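Local atomic coordinates of periplasmic molybdate-binding protein (Azotobacter vinelandii, PDB entry 1ATG), a protein that binds molybdate and tungstate in a pocket between its two domains, and probably serves an ABC transporter as its periplasmic binding protein. Residues Phe162-Leu165 / Ala166-Ile169; Leu91-Asn94 / Gln95-Leu99. One frame throughout, in Å; residues are numbered along the deposited sequence.

In the fold
Interaction 1 (162-169) is a turn at the end of strand 160-164; interaction 2 (91-99) is a turn in the loop after strand 75-86, the antiparallel partner of that strand. L160, at the start of strand 160-164, takes the side chains of L91, V92 and L99. The contact centres are about 16 Å apart; the nearest atoms come within about 4 Å without touching. Interaction 1 lies near the anion pocket: the A164 side chain is about 7 Å from the bound tungstate and about 3 Å from that of Y117, a pocket residue. Interaction 2, centred about 22 Å from the centre of the chain, is remote from the pocket.

Interaction 1: Phe162-Leu165 / Ala166-Ile169; sequences FVAL and AQII. With EDO (1,2-ethanediol), chain E.
A164 and Q167 meet through a side-chain-to-backbone hydrogen bond, in a tight turn where strand 160-164 runs out beside the anion pocket. Q167 OE1 accepts from A164 N at 2.9 Å with a nearly straight N-H (165°), the donor tilted somewhat from the carbonyl plane. Q167 CG stands anti to the carbonyl carbon (chi1 -64°), and the extended chain carries the amide back along the strand, bringing OE1 to 3.4 Å from V163 CB. The other end of the amide, NE2, is hydrogen-bonded to V146 O at helix 146-154. The backbone closes the same turn: Q167 N gives to A164 O at 3.0 Å, while L165 O accepts two amides. I169 N reaches L165 O at 3.0 Å almost along the C=O axis, and I168 N comes in from above the carbonyl plane. Two apolar contacts accompany the turn: the V163 and I168 side chains cross at about a right angle, CG2 of V163 4.1 Å from CD1 of I168, and L165 CD1 lies against I169 CB at 3.9 Å. Beyond the turn, I169 O accepts from O2 of an ethanediol at 2.7 Å. With an alanine at Q167, A164 N and V146 O would probably both lose their shared partner, leaving the turn less firmly tied to the start of helix 146-154. With both amide ends bonded, the Q167 side chain is held against flipping and ties the turn to V146, a tungstate-pocket residue.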
ATOM      1  N   PHE A 162      10.104  -3.127   5.681  1.00  3.18           N
ATOM      2  CA  PHE A 162       8.912  -3.824   5.197  1.00  3.21           C
ATOM      3  C   PHE A 162       8.172  -2.879   4.265  1.00  3.73           C
ATOM      4  O   PHE A 162       7.724  -1.794   4.657  1.00  4.26           O
ATOM      5  CB  PHE A 162       8.014  -4.281   6.336  1.00  4.25           C
ATOM      6  CG  PHE A 162       8.365  -5.610   6.930  1.00  3.88           C
ATOM      7  CD1 PHE A 162       8.356  -6.755   6.152  1.00  4.31           C
ATOM      8  CD2 PHE A 162       8.709  -5.729   8.272  1.00  4.74           C
ATOM      9  CE1 PHE A 162       8.663  -7.983   6.698  1.00  6.25           C
ATOM     10  CE2 PHE A 162       8.999  -6.955   8.825  1.00  6.53           C
ATOM     11  CZ  PHE A 162       8.988  -8.098   8.043  1.00  6.43           C
ATOM     12  N   VAL A 163       8.118  -3.263   2.980  1.00  3.73           N
ATOM     13  CA  VAL A 163       7.581  -2.416   1.930  1.00  4.05           C
ATOM     14  C   VAL A 163       6.566  -3.156   1.072  1.00  2.86           C
ATOM     15  O   VAL A 163       6.329  -4.352   1.270  1.00  4.17           O
ATOM     16  CB  VAL A 163       8.724  -1.859   1.046  1.00  3.97           C
ATOM     17  CG1 VAL A 163       9.775  -1.092   1.851  1.00  6.02           C
ATOM     18  CG2 VAL A 163       9.401  -2.975   0.258  1.00  5.60           C
ATOM     19  N   ALA A 164       5.963  -2.455   0.137  1.00  3.55           N
ATOM     20  CA  ALA A 164       5.038  -3.054  -0.812  1.00  3.39           C
ATOM     21  C   ALA A 164       5.822  -3.509  -2.032  1.00  3.73           C
ATOM     22  O   ALA A 164       6.704  -2.817  -2.537  1.00  3.73           O
ATOM     23  CB  ALA A 164       3.996  -2.026  -1.227  1.00  5.10           C
ATOM     24  N   LEU A 165       5.428  -4.636  -2.618  1.00  4.26           N
ATOM     25  CA  LEU A 165       6.107  -5.112  -3.826  1.00  4.09           C
ATOM     26  C   LEU A 165       6.065  -4.086  -4.931  1.00  4.11           C
ATOM     27  O   LEU A 165       7.040  -3.869  -5.660  1.00  4.94           O
ATOM     28  CB  LEU A 165       5.473  -6.436  -4.272  1.00  4.91           C
ATOM     29  CG  LEU A 165       6.026  -7.027  -5.583  1.00  5.76           C
ATOM     30  CD1 LEU A 165       7.528  -7.224  -5.532  1.00  7.19           C
ATOM     31  CD2 LEU A 165       5.341  -8.360  -5.882  1.00  7.95           C
ATOM     32  N   ALA A 166       4.944  -3.380  -5.114  1.00  4.75           N
ATOM     33  CA  ALA A 166       4.813  -2.390  -6.162  1.00  5.45           C
ATOM     34  C   ALA A 166       5.888  -1.326  -6.093  1.00  4.89           C
ATOM     35  O   ALA A 166       6.255  -0.745  -7.118  1.00  6.28           O
ATOM     36  CB  ALA A 166       3.445  -1.713  -6.063  1.00  6.78           C
ATOM     37  N   GLN A 167       6.395  -0.994  -4.903  1.00  4.78           N
ATOM     38  CA  GLN A 167       7.391   0.047  -4.755  1.00  5.24           C
ATOM     39  C   GLN A 167       8.774  -0.356  -5.214  1.00  5.12           C
ATOM     40  O   GLN A 167       9.642   0.517  -5.383  1.00  6.57           O
ATOM     41  CB  GLN A 167       7.473   0.465  -3.277  1.00  5.65           C
ATOM     42  CG  GLN A 167       6.185   1.088  -2.764  1.00  5.07           C
ATOM     43  CD  GLN A 167       6.281   1.264  -1.257  1.00  4.50           C
ATOM     44  OE1 GLN A 167       6.573   0.316  -0.533  1.00  5.81           O
ATOM     45  NE2 GLN A 167       6.023   2.481  -0.777  1.00  5.71           N
ATOM     46  N   ILE A 168       9.040  -1.646  -5.381  1.00  4.93           N
ATOM     47  CA  ILE A 168      10.386  -2.105  -5.703  1.00  6.39           C
ATOM     48  C   ILE A 168      10.484  -2.937  -6.962  1.00  7.14           C
ATOM     49  O   ILE A 168      11.599  -3.112  -7.493  1.00  7.97           O
ATOM     50  CB  ILE A 168      11.022  -2.869  -4.521  1.00  4.98           C
ATOM     51  CG1 ILE A 168      10.268  -4.151  -4.176  1.00  7.26           C
ATOM     52  CG2 ILE A 168      11.153  -1.958  -3.303  1.00  7.13           C
ATOM     53  CD1 ILE A 168      10.882  -4.926  -3.015  1.00  7.21           C
ATOM     54  N   ILE A 169       9.376  -3.446  -7.474  1.00  8.02           N
ATOM     55  CA  ILE A 169       9.415  -4.289  -8.682  1.00 10.92           C
ATOM     56  C   ILE A 169       9.698  -3.399  -9.874  1.00  9.77           C
ATOM     57  O   ILE A 169       9.205  -2.293 -10.001  1.00 11.79           O
ATOM     58  CB  ILE A 169       8.133  -5.119  -8.800  1.00  9.03           C
ATOM     59  CG1 ILE A 169       8.287  -6.207  -9.874  1.00 12.69           C
ATOM     60  CG2 ILE A 169       6.922  -4.246  -9.135  1.00 10.41           C
ATOM     61  CD1 ILE A 169       7.161  -7.217  -9.854  1.00 16.15           C
TER
HETATM   62  C1  EDO E 401       5.473  -2.252 -13.398  0.50 16.30           C
HETATM   63  O1  EDO E 401       5.751  -0.857 -13.979  0.50 16.09           O
HETATM   64  C2  EDO E 401       6.625  -2.841 -12.563  0.50 15.84           C
HETATM   65  O2  EDO E 401       7.313  -1.666 -11.784  0.50 14.84           O

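Interaction 2: Leu91-Asn94 / Gln95-Leu99; sequences LVDN and QGKVL
D93 turns its carboxylate onto the backbone amides of Q95, K97 and V98, and three hydrogen bonds hold the loop around it. D93 OD1 receives V98 N at 2.8 Å on its syn side, somewhat out of the carboxylate plane. D93 OD2 takes two: it offers its syn lone pair to K97 N at 2.9 Å, whereas Q95 N comes from above the plane at 3.0 Å. That last bond makes an Asx turn, and a weak bond from G96 N to D93 O (3.3 Å) reaches one residue further, closing a beta-turn over D93-G96. With CG between its backbone N and carbonyl carbon (chi1 63°), D93 turns its oxygens toward the amides of K97 and V98, which open the 3-10 segment 97-99. These N-H groups would be expected to stabilise the negative charge. A water donates to both D93 OD2 and Q95 OE1, bridging the carboxylate and the Q95 side-chain amide. N94 and Q95 run side by side, their amide planes almost perpendicular. G96 has a positive phi (71°), readily adopted by a residue without a side chain, and its O accepts L99 N as the chain enters the 3-10 segment. Further in, V98 splays its methyls: CG2 meets L91 CD1 at 4.1 Å, the side chains crossing at about a right angle, and CG1 lies 4.1 Å from V92 CA. V98 O is tied to W104 NE1, and V92 N to S178 OG. Farther out, V92 and L99 both lean on L84, L160 and W180, seating the loop against strands 75-86, 160-164 and 178-180.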
ATOM      1  N   LEU A  91      22.038  -9.089   1.759  1.00  9.03           N
ATOM      2  CA  LEU A  91      21.691  -8.966   3.169  1.00  7.39           C
ATOM      3  C   LEU A  91      20.439  -9.759   3.506  1.00  7.52           C
ATOM      4  O   LEU A  91      20.415 -10.513   4.480  1.00  8.25           O
ATOM      5  CB  LEU A  91      21.528  -7.502   3.584  1.00  7.97           C
ATOM      6  CG  LEU A  91      21.133  -7.265   5.038  1.00  8.00           C
ATOM      7  CD1 LEU A  91      22.137  -7.898   5.992  1.00  9.76           C
ATOM      8  CD2 LEU A  91      20.964  -5.774   5.329  1.00  9.28           C
ATOM      9  N   VAL A  92      19.362  -9.574   2.745  1.00  6.04           N
ATOM     10  CA  VAL A  92      18.130 -10.313   2.981  1.00  6.75           C
ATOM     11  C   VAL A  92      18.229 -11.660   2.272  1.00  6.94           C
ATOM     12  O   VAL A  92      18.265 -11.721   1.045  1.00  8.75           O
ATOM     13  CB  VAL A  92      16.901  -9.528   2.518  1.00  5.91           C
ATOM     14  CG1 VAL A  92      15.637 -10.349   2.733  1.00  6.64           C
ATOM     15  CG2 VAL A  92      16.806  -8.216   3.287  1.00  6.43           C
ATOM     16  N   ASP A  93      18.224 -12.723   3.054  1.00  7.81           N
ATOM     17  CA  ASP A  93      18.242 -14.070   2.487  1.00  8.67           C
ATOM     18  C   ASP A  93      16.828 -14.470   2.090  1.00 10.30           C
ATOM     19  O   ASP A  93      15.846 -13.898   2.538  1.00  9.20           O
ATOM     20  CB  ASP A  93      18.775 -15.065   3.515  1.00  9.69           C
ATOM     21  CG  ASP A  93      17.875 -15.143   4.730  1.00 10.79           C
ATOM     22  OD1 ASP A  93      17.831 -14.126   5.475  1.00 12.19           O
ATOM     23  OD2 ASP A  93      17.167 -16.152   4.950  1.00 10.36           O
ATOM     24  N   ASN A  94      16.729 -15.528   1.284  1.00 10.05           N
ATOM     25  CA  ASN A  94      15.447 -15.977   0.765  1.00 10.77           C
ATOM     26  C   ASN A  94      14.566 -16.727   1.737  1.00  9.10           C
ATOM     27  O   ASN A  94      13.489 -17.187   1.328  1.00  9.95           O
ATOM     28  CB  ASN A  94      15.690 -16.805  -0.503  1.00 15.70           C
ATOM     29  CG  ASN A  94      16.458 -18.074  -0.217  1.00 12.63           C
ATOM     30  OD1 ASN A  94      16.583 -18.555   0.899  1.00 14.55           O
ATOM     31  ND2 ASN A  94      16.974 -18.662  -1.295  1.00 17.48           N
ATOM     32  N   GLN A  95      14.914 -16.828   3.009  1.00 10.03           N
ATOM     33  CA  GLN A  95      14.060 -17.439   4.011  1.00  9.92           C
ATOM     34  C   GLN A  95      13.766 -16.493   5.178  1.00  8.47           C
ATOM     35  O   GLN A  95      13.138 -16.877   6.159  1.00  9.94           O
ATOM     36  CB  GLN A  95      14.656 -18.722   4.578  1.00 10.68           C
ATOM     37  CG  GLN A  95      14.695 -19.882   3.594  1.00 16.61           C
ATOM     38  CD  GLN A  95      15.615 -20.980   4.098  1.00 22.24           C
ATOM     39  OE1 GLN A  95      16.815 -20.755   4.272  1.00 24.83           O
ATOM     40  NE2 GLN A  95      15.049 -22.151   4.350  1.00 24.53           N
ATOM     41  N   GLY A  96      14.217 -15.240   5.080  1.00  8.45           N
ATOM     42  CA  GLY A  96      13.978 -14.265   6.135  1.00  8.67           C
ATOM     43  C   GLY A  96      14.756 -14.502   7.410  1.00  7.64           C
ATOM     44  O   GLY A  96      14.496 -13.840   8.415  1.00  8.43           O
ATOM     45  N   LYS A  97      15.743 -15.402   7.395  1.00  8.33           N
ATOM     46  CA  LYS A  97      16.537 -15.719   8.575  1.00  8.28           C
ATOM     47  C   LYS A  97      17.313 -14.521   9.099  1.00  8.11           C
ATOM     48  O   LYS A  97      17.602 -14.419  10.288  1.00  8.85           O
ATOM     49  CB  LYS A  97      17.521 -16.853   8.275  0.50 10.60           C
ATOM     50  CG  LYS A  97      16.913 -18.245   8.375  0.50 13.94           C
ATOM     51  CD  LYS A  97      17.909 -19.282   7.868  0.50 15.28           C
ATOM     52  CE  LYS A  97      17.198 -20.528   7.371  0.50 18.73           C
ATOM     53  NZ  LYS A  97      16.012 -20.858   8.207  0.50 20.48           N
ATOM     54  N   VAL A  98      17.615 -13.571   8.219  1.00  7.66           N
ATOM     55  CA  VAL A  98      18.297 -12.345   8.607  1.00  7.94           C
ATOM     56  C   VAL A  98      17.594 -11.650   9.763  1.00  6.53           C
ATOM     57  O   VAL A  98      18.269 -11.050  10.600  1.00  6.76           O
ATOM     58  CB  VAL A  98      18.400 -11.396   7.400  1.00  7.64           C
ATOM     59  CG1 VAL A  98      17.049 -10.900   6.900  1.00  8.47           C
ATOM     60  CG2 VAL A  98      19.293 -10.210   7.748  1.00  8.68           C
ATOM     61  N   LEU A  99      16.274 -11.717   9.859  1.00  7.02           N
ATOM     62  CA  LEU A  99      15.563 -11.014  10.913  1.00  7.63           C
ATOM     63  C   LEU A  99      15.937 -11.420  12.327  1.00  8.85           C
ATOM     64  O   LEU A  99      15.783 -10.629  13.256  1.00  8.94           O
ATOM     65  CB  LEU A  99      14.056 -11.204  10.729  1.00  6.93           C
ATOM     66  CG  LEU A  99      13.465 -10.436   9.547  1.00  6.97           C
ATOM     67  CD1 LEU A  99      12.032 -10.899   9.305  1.00  8.76           C
ATOM     68  CD2 LEU A  99      13.500  -8.936   9.787  1.00  8.16           C
TER
HETATM   69  O   HOH W   1      18.314 -18.597   4.370  1.00 16.63           O